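Local coordinates for methyltransferase WBDD (Escherichia coli, PDB 4AZS), which combines a kinase and a methyltransferase in one chain and regulates the chain length of the O antigen in Escherichia coli O9a, at residues L174-E179 and D189-L194; R202-F207 and M218-N223; C264-Y269 and A314-L319. One frame throughout, in Å; residues are numbered along the deposited sequence.

Overall arrangement
Contact 1 joins two parts of the loop between strands 169-173 and 200-207; contact 2 pairs strands 200-207 and 216-222 at the edge of the mixed methyltransferase sheet; contact 3 pairs strands 262-268 and 316-322 inside the antiparallel kinase sheet. The first two are partly buried and the third is buried. Contact 1 relies on a charge network near the surface with modest apolar packing, whereas contacts 2 and 3 rest on antiparallel backbone bonding, interrupted by a beta bulge in contact 2. Tyr-219 of contact 2 packs on Leu-174, Pro-191 and Arg-192 of contact 1, and Arg-202 CG meets Phe-266 CZ of contact 3 at 3.5 Å, placing contact 2 between the others.

Contact 1: L174-E179 and D189-L194; sequences LAVKEE and DDPREL
Lys-177 NZ reaches both the main chain and the carboxylate of Asp-189. It donates to Asp-189 O at 2.9 Å, in the carbonyl plane and on a lone pair (C=O...N angle 135°), and forms a salt bridge to Asp-189 OD1 at 3.0 Å. The lysine's own segment supplies a third partner, Glu-178 OE2, 2.7 Å from Lys-177 NZ. A bend at chi4 (-43°) turns the ammonium group in among these three oxygens. One water donates to both Glu-178 OE1 and Asp-189 O, adding a second bridge between the segments. Within 189-194, Asp-190 OD1 accepts from the backbone N of Arg-192, closing an Asx turn, while the guanidinium grips the same carboxylate side-on through NE and NH2. Further along, Val-176 CG1 touches Pro-191 CG at 3.7 Å, and the Leu-174 and Leu-194 side chains pass in opposite directions, with CD2 of the first 4.2 Å from CD1 of the second. Helix 153-166 packs on Leu-194. Both segments belong to the long methyltransferase loop after strand 169-173, with a type I beta turn from Val-176 to Glu-179. With Glu-178 OE2 and Asp-189 OD1 5.6 Å apart and both bonded to Lys-177 NZ, the lysine probably offsets their repulsion.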
loop_
_atom_site.group_PDB
_atom_site.type_symbol
_atom_site.label_atom_id
_atom_site.label_comp_id
_atom_site.label_asym_id
_atom_site.label_seq_id
_atom_site.Cartn_x
_atom_site.Cartn_y
_atom_site.Cartn_z
ATOM N N LEU A 174 -36.315 -17.195 4.750
ATOM C CA LEU A 174 -34.915 -16.849 4.679
ATOM C C LEU A 174 -34.240 -17.339 3.411
ATOM O O LEU A 174 -34.312 -18.513 3.059
ATOM C CB LEU A 174 -34.218 -17.449 5.884
ATOM C CG LEU A 174 -34.734 -16.896 7.218
ATOM C CD1 LEU A 174 -34.159 -17.745 8.336
ATOM C CD2 LEU A 174 -34.365 -15.438 7.430
ATOM N N ALA A 175 -33.575 -16.421 2.729
ATOM C CA ALA A 175 -32.774 -16.763 1.578
ATOM C C ALA A 175 -31.577 -17.582 2.038
ATOM O O ALA A 175 -31.174 -17.515 3.210
ATOM C CB ALA A 175 -32.302 -15.523 0.838
ATOM N N VAL A 176 -31.003 -18.339 1.108
ATOM C CA VAL A 176 -29.951 -19.293 1.459
ATOM C C VAL A 176 -28.786 -19.235 0.503
ATOM O O VAL A 176 -28.937 -18.845 -0.670
ATOM C CB VAL A 176 -30.472 -20.735 1.462
ATOM C CG1 VAL A 176 -31.460 -20.904 2.591
ATOM C CG2 VAL A 176 -31.097 -21.046 0.133
ATOM N N LYS A 177 -27.636 -19.670 1.009
ATOM C CA LYS A 177 -26.401 -19.570 0.267
ATOM C C LYS A 177 -26.404 -20.415 -1.016
ATOM O O LYS A 177 -25.642 -20.124 -1.921
ATOM C CB LYS A 177 -25.194 -19.904 1.137
ATOM C CG LYS A 177 -24.877 -21.369 1.245
ATOM C CD LYS A 177 -23.455 -21.578 1.789
ATOM C CE LYS A 177 -23.122 -23.072 1.979
ATOM N NZ LYS A 177 -24.238 -23.866 2.591
ATOM N N GLU A 178 -27.277 -21.424 -1.118
ATOM C CA GLU A 178 -27.305 -22.256 -2.334
ATOM C C GLU A 178 -27.940 -21.514 -3.515
ATOM O O GLU A 178 -27.885 -21.960 -4.630
ATOM C CB GLU A 178 -28.078 -23.570 -2.063
ATOM C CG GLU A 178 -27.325 -24.539 -1.169
ATOM C CD GLU A 178 -27.243 -24.105 0.319
ATOM O OE1 GLU A 178 -28.087 -23.348 0.847
ATOM O OE2 GLU A 178 -26.314 -24.564 0.981
ATOM N N GLU A 179 -28.631 -20.409 -3.262
ATOM C CA GLU A 179 -29.139 -19.607 -4.346
ATOM C C GLU A 179 -27.946 -19.158 -5.191
ATOM O O GLU A 179 -26.830 -18.976 -4.702
ATOM C CB GLU A 179 -29.995 -18.476 -3.787
ATOM C CG GLU A 179 -31.246 -19.022 -3.099
ATOM C CD GLU A 179 -32.231 -17.937 -2.704
ATOM O OE1 GLU A 179 -32.841 -17.331 -3.614
ATOM O OE2 GLU A 179 -32.344 -17.680 -1.471
ATOM N N ASP A 189 -23.666 -20.186 6.399
ATOM C CA ASP A 189 -23.638 -21.538 5.925
ATOM C C ASP A 189 -25.020 -22.179 5.919
ATOM O O ASP A 189 -25.359 -22.953 5.048
ATOM C CB ASP A 189 -22.710 -22.343 6.830
ATOM C CG ASP A 189 -21.988 -23.425 6.076
ATOM O OD1 ASP A 189 -22.554 -23.899 5.054
ATOM O OD2 ASP A 189 -20.862 -23.788 6.494
ATOM N N ASP A 190 -25.808 -21.854 6.929
ATOM C CA ASP A 190 -27.144 -22.396 7.086
ATOM C C ASP A 190 -28.044 -21.313 7.665
ATOM O O ASP A 190 -27.644 -20.614 8.615
ATOM C CB ASP A 190 -27.058 -23.540 8.055
ATOM C CG ASP A 190 -28.358 -24.324 8.133
ATOM O OD1 ASP A 190 -29.424 -23.812 8.593
ATOM O OD2 ASP A 190 -28.295 -25.476 7.687
ATOM N N PRO A 191 -29.260 -21.179 7.130
ATOM C CA PRO A 191 -30.114 -20.117 7.596
ATOM C C PRO A 191 -30.472 -20.205 9.085
ATOM O O PRO A 191 -30.787 -19.199 9.719
ATOM C CB PRO A 191 -31.375 -20.262 6.713
ATOM C CG PRO A 191 -31.356 -21.649 6.227
ATOM C CD PRO A 191 -29.913 -22.021 6.105
ATOM N N ARG A 192 -30.466 -21.407 9.630
ATOM C CA ARG A 192 -30.683 -21.574 11.054
ATOM C C ARG A 192 -29.675 -20.856 11.962
ATOM O O ARG A 192 -29.997 -20.559 13.096
ATOM C CB ARG A 192 -30.749 -23.037 11.404
ATOM C CG ARG A 192 -32.086 -23.586 11.010
ATOM C CD ARG A 192 -32.054 -25.077 11.103
ATOM N NE ARG A 192 -31.202 -25.608 10.061
ATOM C CZ ARG A 192 -31.062 -26.911 9.809
ATOM N NH1 ARG A 192 -31.727 -27.812 10.522
ATOM N NH2 ARG A 192 -30.256 -27.314 8.840
ATOM N N GLU A 193 -28.513 -20.509 11.454
ATOM C CA GLU A 193 -27.579 -19.686 12.248
ATOM C C GLU A 193 -28.116 -18.305 12.596
ATOM O O GLU A 193 -27.615 -17.650 13.518
ATOM C CB GLU A 193 -26.289 -19.476 11.500
ATOM C CG GLU A 193 -25.434 -20.723 11.422
ATOM C CD GLU A 193 -24.246 -20.512 10.481
ATOM O OE1 GLU A 193 -23.543 -19.466 10.604
ATOM O OE2 GLU A 193 -24.054 -21.366 9.592
ATOM N N LEU A 194 -29.100 -17.822 11.848
ATOM C CA LEU A 194 -29.658 -16.528 12.177
ATOM C C LEU A 194 -30.683 -16.639 13.316
ATOM O O LEU A 194 -31.112 -15.602 13.860
ATOM C CB LEU A 194 -30.360 -15.930 10.943
ATOM C CG LEU A 194 -29.505 -15.698 9.697
ATOM C CD1 LEU A 194 -30.323 -15.176 8.519
ATOM C CD2 LEU A 194 -28.408 -14.724 10.055
HETATM O O HOH W 1 -28.050 -22.895 3.441
#

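Contact 2: R202-F207 and M218-N223; sequences RLIGEF and MYLVSN. With SO4 (sulfate ion), chain I.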
loop_
_atom_site.group_PDB
_atom_site.type_symbol
_atom_site.label_atom_id
_atom_site.label_comp_id
_atom_site.label_asym_id
_atom_site.label_seq_id
_atom_site.Cartn_x
_atom_site.Cartn_y
_atom_site.Cartn_z
ATOM N N ARG A 202 -39.082 -23.924 14.316
ATOM C CA ARG A 202 -39.581 -25.101 13.579
ATOM C C ARG A 202 -39.627 -24.668 12.123
ATOM O O ARG A 202 -40.253 -23.639 11.827
ATOM C CB ARG A 202 -41.090 -25.320 13.935
ATOM C CG ARG A 202 -41.550 -26.400 14.874
ATOM C CD ARG A 202 -43.057 -26.257 15.183
ATOM N NE ARG A 202 -43.802 -26.569 14.015
ATOM C CZ ARG A 202 -45.030 -26.186 13.705
ATOM N NH1 ARG A 202 -45.805 -25.420 14.458
ATOM N NH2 ARG A 202 -45.479 -26.607 12.566
ATOM N N LEU A 203 -39.157 -25.501 11.203
ATOM C CA LEU A 203 -39.440 -25.328 9.772
ATOM C C LEU A 203 -40.925 -25.567 9.457
ATOM O O LEU A 203 -41.442 -26.597 9.805
ATOM C CB LEU A 203 -38.585 -26.290 8.956
ATOM C CG LEU A 203 -38.694 -26.243 7.447
ATOM C CD1 LEU A 203 -38.036 -24.977 6.983
ATOM C CD2 LEU A 203 -38.031 -27.465 6.769
ATOM N N ILE A 204 -41.622 -24.594 8.855
ATOM C CA ILE A 204 -43.038 -24.821 8.516
ATOM C C ILE A 204 -43.308 -24.935 7.014
ATOM O O ILE A 204 -44.367 -25.353 6.638
ATOM C CB ILE A 204 -44.003 -23.821 9.148
ATOM C CG1 ILE A 204 -43.608 -22.391 8.805
ATOM C CG2 ILE A 204 -44.034 -24.006 10.652
ATOM C CD1 ILE A 204 -44.734 -21.419 9.117
ATOM N N GLY A 205 -42.357 -24.600 6.165
ATOM C CA GLY A 205 -42.522 -24.834 4.740
ATOM C C GLY A 205 -41.318 -24.393 3.941
ATOM O O GLY A 205 -40.332 -23.889 4.490
ATOM N N GLU A 206 -41.390 -24.591 2.645
ATOM C CA GLU A 206 -40.284 -24.198 1.725
ATOM C C GLU A 206 -40.947 -23.684 0.457
ATOM O O GLU A 206 -41.943 -24.267 0.007
ATOM C CB GLU A 206 -39.419 -25.408 1.426
ATOM C CG GLU A 206 -37.948 -25.150 1.710
ATOM C CD GLU A 206 -37.348 -26.258 2.525
ATOM O OE1 GLU A 206 -37.936 -27.359 2.532
ATOM O OE2 GLU A 206 -36.294 -26.017 3.146
ATOM N N PHE A 207 -40.450 -22.582 -0.087
ATOM C CA PHE A 207 -41.156 -21.906 -1.162
ATOM C C PHE A 207 -40.253 -21.616 -2.334
ATOM O O PHE A 207 -39.087 -21.245 -2.167
ATOM C CB PHE A 207 -41.821 -20.635 -0.635
ATOM C CG PHE A 207 -42.854 -20.935 0.399
ATOM C CD1 PHE A 207 -44.134 -21.310 0.010
ATOM C CD2 PHE A 207 -42.516 -21.007 1.742
ATOM C CE1 PHE A 207 -45.083 -21.662 0.938
ATOM C CE2 PHE A 207 -43.469 -21.343 2.685
ATOM C CZ PHE A 207 -44.762 -21.702 2.280
ATOM N N MET A 218 -39.209 -21.400 5.362
ATOM C CA MET A 218 -39.972 -20.550 6.248
ATOM C C MET A 218 -39.933 -21.186 7.642
ATOM O O MET A 218 -40.266 -22.361 7.788
ATOM C CB MET A 218 -41.415 -20.489 5.758
ATOM C CG MET A 218 -42.290 -19.606 6.594
ATOM S SD MET A 218 -43.976 -19.318 5.999
ATOM C CE MET A 218 -43.626 -18.248 4.630
ATOM N N TYR A 219 -39.542 -20.399 8.629
ATOM C CA TYR A 219 -39.472 -20.790 10.022
ATOM C C TYR A 219 -40.469 -20.038 10.877
ATOM O O TYR A 219 -40.756 -18.884 10.647
ATOM C CB TYR A 219 -38.073 -20.496 10.552
ATOM C CG TYR A 219 -37.015 -21.435 9.969
ATOM C CD1 TYR A 219 -36.836 -22.734 10.483
ATOM C CD2 TYR A 219 -36.284 -21.071 8.836
ATOM C CE1 TYR A 219 -35.908 -23.593 9.906
ATOM C CE2 TYR A 219 -35.355 -21.935 8.269
ATOM C CZ TYR A 219 -35.171 -23.154 8.821
ATOM O OH TYR A 219 -34.291 -23.971 8.226
ATOM N N LEU A 220 -40.990 -20.726 11.862
ATOM C CA LEU A 220 -41.809 -20.170 12.898
ATOM C C LEU A 220 -40.942 -20.135 14.154
ATOM O O LEU A 220 -40.383 -21.155 14.570
ATOM C CB LEU A 220 -42.986 -21.093 13.134
ATOM C CG LEU A 220 -43.983 -20.666 14.186
ATOM C CD1 LEU A 220 -44.642 -19.337 13.895
ATOM C CD2 LEU A 220 -45.037 -21.748 14.294
ATOM N N VAL A 221 -40.800 -18.973 14.746
ATOM C CA VAL A 221 -39.800 -18.777 15.826
ATOM C C VAL A 221 -40.510 -18.126 17.016
ATOM O O VAL A 221 -41.407 -17.293 16.824
ATOM C CB VAL A 221 -38.699 -17.851 15.331
ATOM C CG1 VAL A 221 -37.714 -17.499 16.399
ATOM C CG2 VAL A 221 -38.012 -18.416 14.114
ATOM N N SER A 222 -40.149 -18.483 18.236
ATOM C CA SER A 222 -40.690 -17.772 19.401
ATOM C C SER A 222 -39.760 -17.789 20.561
ATOM O O SER A 222 -39.018 -18.786 20.803
ATOM C CB SER A 222 -42.031 -18.358 19.865
ATOM O OG SER A 222 -42.567 -17.576 20.937
ATOM N N ASN A 223 -39.773 -16.679 21.297
ATOM C CA ASN A 223 -39.022 -16.636 22.542
ATOM C C ASN A 223 -39.936 -16.770 23.763
ATOM O O ASN A 223 -39.468 -16.654 24.879
ATOM C CB ASN A 223 -38.150 -15.390 22.651
ATOM C CG ASN A 223 -36.748 -15.587 22.117
ATOM O OD1 ASN A 223 -36.347 -16.674 21.704
ATOM N ND2 ASN A 223 -36.005 -14.500 22.065
HETATM S S SO4 I . -35.903 -27.386 11.521
HETATM O O1 SO4 I . -34.787 -27.903 12.339
HETATM O O2 SO4 I . -35.556 -27.910 10.176
HETATM O O3 SO4 I . -35.837 -25.913 11.529
HETATM O O4 SO4 I . -37.284 -27.808 12.145
#
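Leu-203 and Tyr-219, a non-hydrogen-bonded antiparallel pair, meet through a CH-pi contact. Leu-203 CD1 lies over one face of the tyrosine ring, toward the rim, 4.1 Å from its centroid and 22° off the ring normal. With CG anti to the leucine's backbone N (chi1 -178°), CD1 extends over the ring. On the face of the sheet that carries Arg-202, Met-218 and Leu-220, the methionine lies between two partners. Its CG packs against Ile-204 CG1 at 3.8 Å, while the thioether end bends at chi3 (-72°) and brings CE to 3.7 Å from Phe-207 CE2. Met-218 SD stands 5.1 Å from the centroid of the Phe-207 ring in an oblique Met-aromatic contact. Ile-204 CG2 lies over one face of the Arg-202 guanidinium, toward its rim, and also touches Leu-220 CB; Arg-202 NH1 bonds to Leu-227 O beyond the segments.

Beneath these side chains the register slips by one. Met-218 O accepts from Ile-204 N at 2.8 Å and only weakly from Gly-205 N at 3.5 Å, the signature of a classic beta bulge. Leu-203 N, in its non-hydrogen-bonded pair, points away from strand 216-222 and bonds O4 of a sulfate, probably from the crystallisation liquor, at 3.1 Å. The two strands form the hairpin of a seven-stranded sheet ordered 3-2-1-4-5-7-6, as in class I methyltransferases. The chemistry thus divides: backbone bonds fix the pairing, Leu-203 and Tyr-219 pack on one face, and Met-218, Leu-220 and the Arg-202 side chain on the other.

Contact 3: C264-Y269 and A314-L319; sequences CKFFYY and AQSGWL. With SO4 (sulfate ion), chain N.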
loop_
_atom_site.group_PDB
_atom_site.type_symbol
_atom_site.label_atom_id
_atom_site.label_comp_id
_atom_site.label_asym_id
_atom_site.label_seq_id
_atom_site.Cartn_x
_atom_site.Cartn_y
_atom_site.Cartn_z
ATOM N N CYS A 264 -42.031 -29.696 27.454
ATOM C CA CYS A 264 -42.060 -30.059 26.033
ATOM C C CYS A 264 -40.639 -30.404 25.688
ATOM O O CYS A 264 -39.717 -29.586 25.945
ATOM C CB CYS A 264 -42.496 -28.905 25.174
ATOM S SG CYS A 264 -42.332 -29.266 23.407
ATOM N N LYS A 265 -40.447 -31.615 25.174
ATOM C CA LYS A 265 -39.137 -32.101 24.739
ATOM C C LYS A 265 -39.150 -31.946 23.247
ATOM O O LYS A 265 -40.013 -32.534 22.587
ATOM C CB LYS A 265 -38.953 -33.588 24.989
ATOM C CG LYS A 265 -38.581 -34.006 26.383
ATOM C CD LYS A 265 -38.133 -35.486 26.446
ATOM C CE LYS A 265 -38.444 -36.103 27.816
ATOM N NZ LYS A 265 -37.717 -37.344 28.221
ATOM N N PHE A 266 -38.191 -31.231 22.701
ATOM C CA PHE A 266 -38.169 -30.975 21.267
ATOM C C PHE A 266 -36.840 -31.465 20.715
ATOM O O PHE A 266 -35.802 -30.906 21.057
ATOM C CB PHE A 266 -38.333 -29.466 20.987
ATOM C CG PHE A 266 -38.850 -29.152 19.612
ATOM C CD1 PHE A 266 -38.004 -29.020 18.550
ATOM C CD2 PHE A 266 -40.190 -29.004 19.396
ATOM C CE1 PHE A 266 -38.486 -28.746 17.278
ATOM C CE2 PHE A 266 -40.690 -28.725 18.156
ATOM C CZ PHE A 266 -39.845 -28.580 17.078
ATOM N N PHE A 267 -36.874 -32.508 19.886
ATOM C CA PHE A 267 -35.671 -33.087 19.263
ATOM C C PHE A 267 -35.551 -32.728 17.778
ATOM O O PHE A 267 -36.473 -32.934 17.011
ATOM C CB PHE A 267 -35.719 -34.604 19.362
ATOM C CG PHE A 267 -35.450 -35.164 20.745
ATOM C CD1 PHE A 267 -35.415 -34.349 21.892
ATOM C CD2 PHE A 267 -35.238 -36.538 20.902
ATOM C CE1 PHE A 267 -35.178 -34.897 23.148
ATOM C CE2 PHE A 267 -35.004 -37.080 22.153
ATOM C CZ PHE A 267 -34.980 -36.265 23.280
ATOM N N TYR A 268 -34.403 -32.203 17.378
ATOM C CA TYR A 268 -34.095 -31.989 15.997
ATOM C C TYR A 268 -33.473 -33.275 15.452
ATOM O O TYR A 268 -32.566 -33.842 16.049
ATOM C CB TYR A 268 -33.155 -30.800 15.865
ATOM C CG TYR A 268 -33.855 -29.519 16.225
ATOM C CD1 TYR A 268 -34.763 -28.941 15.354
ATOM C CD2 TYR A 268 -33.652 -28.905 17.448
ATOM C CE1 TYR A 268 -35.418 -27.757 15.677
ATOM C CE2 TYR A 268 -34.303 -27.714 17.782
ATOM C CZ TYR A 268 -35.176 -27.140 16.881
ATOM O OH TYR A 268 -35.871 -25.989 17.213
ATOM N N TYR A 269 -34.033 -33.766 14.355
ATOM C CA TYR A 269 -33.465 -34.859 13.580
ATOM C C TYR A 269 -32.568 -34.252 12.497
ATOM O O TYR A 269 -31.577 -34.825 12.098
ATOM C CB TYR A 269 -34.595 -35.626 12.906
ATOM C CG TYR A 269 -35.647 -36.130 13.804
ATOM C CD1 TYR A 269 -35.386 -36.361 15.128
ATOM C CD2 TYR A 269 -36.928 -36.420 13.327
ATOM C CE1 TYR A 269 -36.350 -36.841 15.967
ATOM C CE2 TYR A 269 -37.907 -36.942 14.179
ATOM C CZ TYR A 269 -37.603 -37.146 15.490
ATOM O OH TYR A 269 -38.512 -37.646 16.394
ATOM N N ALA A 314 -40.124 -34.729 9.336
ATOM C CA ALA A 314 -38.807 -35.030 8.775
ATOM C C ALA A 314 -37.692 -34.357 9.571
ATOM O O ALA A 314 -36.637 -34.925 9.736
ATOM C CB ALA A 314 -38.733 -34.578 7.328
ATOM N N GLN A 315 -37.966 -33.184 10.090
ATOM C CA GLN A 315 -36.950 -32.321 10.724
ATOM C C GLN A 315 -36.755 -32.564 12.196
ATOM O O GLN A 315 -35.661 -32.394 12.724
ATOM C CB GLN A 315 -37.342 -30.849 10.602
ATOM C CG GLN A 315 -37.254 -30.351 9.182
ATOM C CD GLN A 315 -38.450 -30.774 8.321
ATOM O OE1 GLN A 315 -38.282 -31.192 7.183
ATOM N NE2 GLN A 315 -39.650 -30.600 8.841
ATOM N N SER A 316 -37.827 -32.948 12.850
ATOM C CA SER A 316 -37.871 -32.986 14.304
ATOM C C SER A 316 -39.085 -33.740 14.822
ATOM O O SER A 316 -40.015 -34.101 14.083
ATOM C CB SER A 316 -37.997 -31.555 14.816
ATOM O OG SER A 316 -39.181 -30.988 14.294
ATOM N N GLY A 317 -39.075 -33.930 16.119
ATOM C CA GLY A 317 -40.175 -34.529 16.826
ATOM C C GLY A 317 -40.295 -33.899 18.189
ATOM O O GLY A 317 -39.316 -33.351 18.721
ATOM N N TRP A 318 -41.490 -33.978 18.748
ATOM C CA TRP A 318 -41.759 -33.377 20.016
ATOM C C TRP A 318 -42.716 -34.193 20.830
ATOM O O TRP A 318 -43.540 -34.974 20.306
ATOM C CB TRP A 318 -42.321 -31.971 19.814
ATOM C CG TRP A 318 -43.524 -31.992 18.942
ATOM C CD1 TRP A 318 -44.846 -32.136 19.333
ATOM C CD2 TRP A 318 -43.540 -31.979 17.487
ATOM N NE1 TRP A 318 -45.670 -32.150 18.246
ATOM C CE2 TRP A 318 -44.942 -32.065 17.098
ATOM C CE3 TRP A 318 -42.564 -31.869 16.493
ATOM C CZ2 TRP A 318 -45.337 -32.068 15.756
ATOM C CZ3 TRP A 318 -42.965 -31.861 15.148
ATOM C CH2 TRP A 318 -44.330 -31.958 14.790
ATOM N N LEU A 319 -42.629 -33.968 22.134
ATOM C CA LEU A 319 -43.406 -34.691 23.113
ATOM C C LEU A 319 -43.673 -33.714 24.226
ATOM O O LEU A 319 -42.757 -33.125 24.739
ATOM C CB LEU A 319 -42.605 -35.886 23.639
ATOM C CG LEU A 319 -43.189 -36.673 24.807
ATOM C CD1 LEU A 319 -44.582 -37.193 24.498
ATOM C CD2 LEU A 319 -42.294 -37.840 25.144
HETATM S S SO4 N . -42.841 -35.205 6.725
HETATM O O1 SO4 N . -41.776 -36.133 6.236
HETATM O O2 SO4 N . -43.860 -35.091 5.645
HETATM O O3 SO4 N . -42.348 -33.859 7.099
HETATM O O4 SO4 N . -43.440 -35.825 7.928
#
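Lys-265 with Leu-319 and Phe-267 with Gly-317 are the hydrogen-bonded antiparallel pairs of this contact. Lys-265 N donates to Leu-319 O and Phe-267 N to Gly-317 O, each at 2.8 Å, and both pairs are reciprocated. Past the strand end, Tyr-269 N still reaches Gln-315 O at 2.7 Å.

Among the aromatic contacts, Tyr-269 lays one ring face over the Ser-316 to Gly-317 peptide, with CE2 3.5 Å from Ser-316 C; its hydroxyl bonds to Glu-312. The Phe-266 ring and the six-membered ring of Trp-318 are nearly parallel (13° between planes) but slid apart, their centroids 6.0 Å apart. Closer packing comes from Phe-266 CD2 against Trp-318 CB at 3.7 Å. Trp-318 CG sits between its own N and carbonyl carbon (chi1 55°), which sets the indole alongside the phenylalanine.

For charged groups, the extended Lys-265 chain leads its NZ to salt bridges with Glu-291 of helix 278-296 and with Asp-382. Strands 262-268 and 316-322 are neighbours in a five-stranded antiparallel sheet, and the side chain of Lys-265 comes to about 4 Å from bound AMP. This is the arrangement of a protein kinase N-lobe, with the strand-to-helix Lys-Glu bridge and the DFG aspartate beside the nucleotide site.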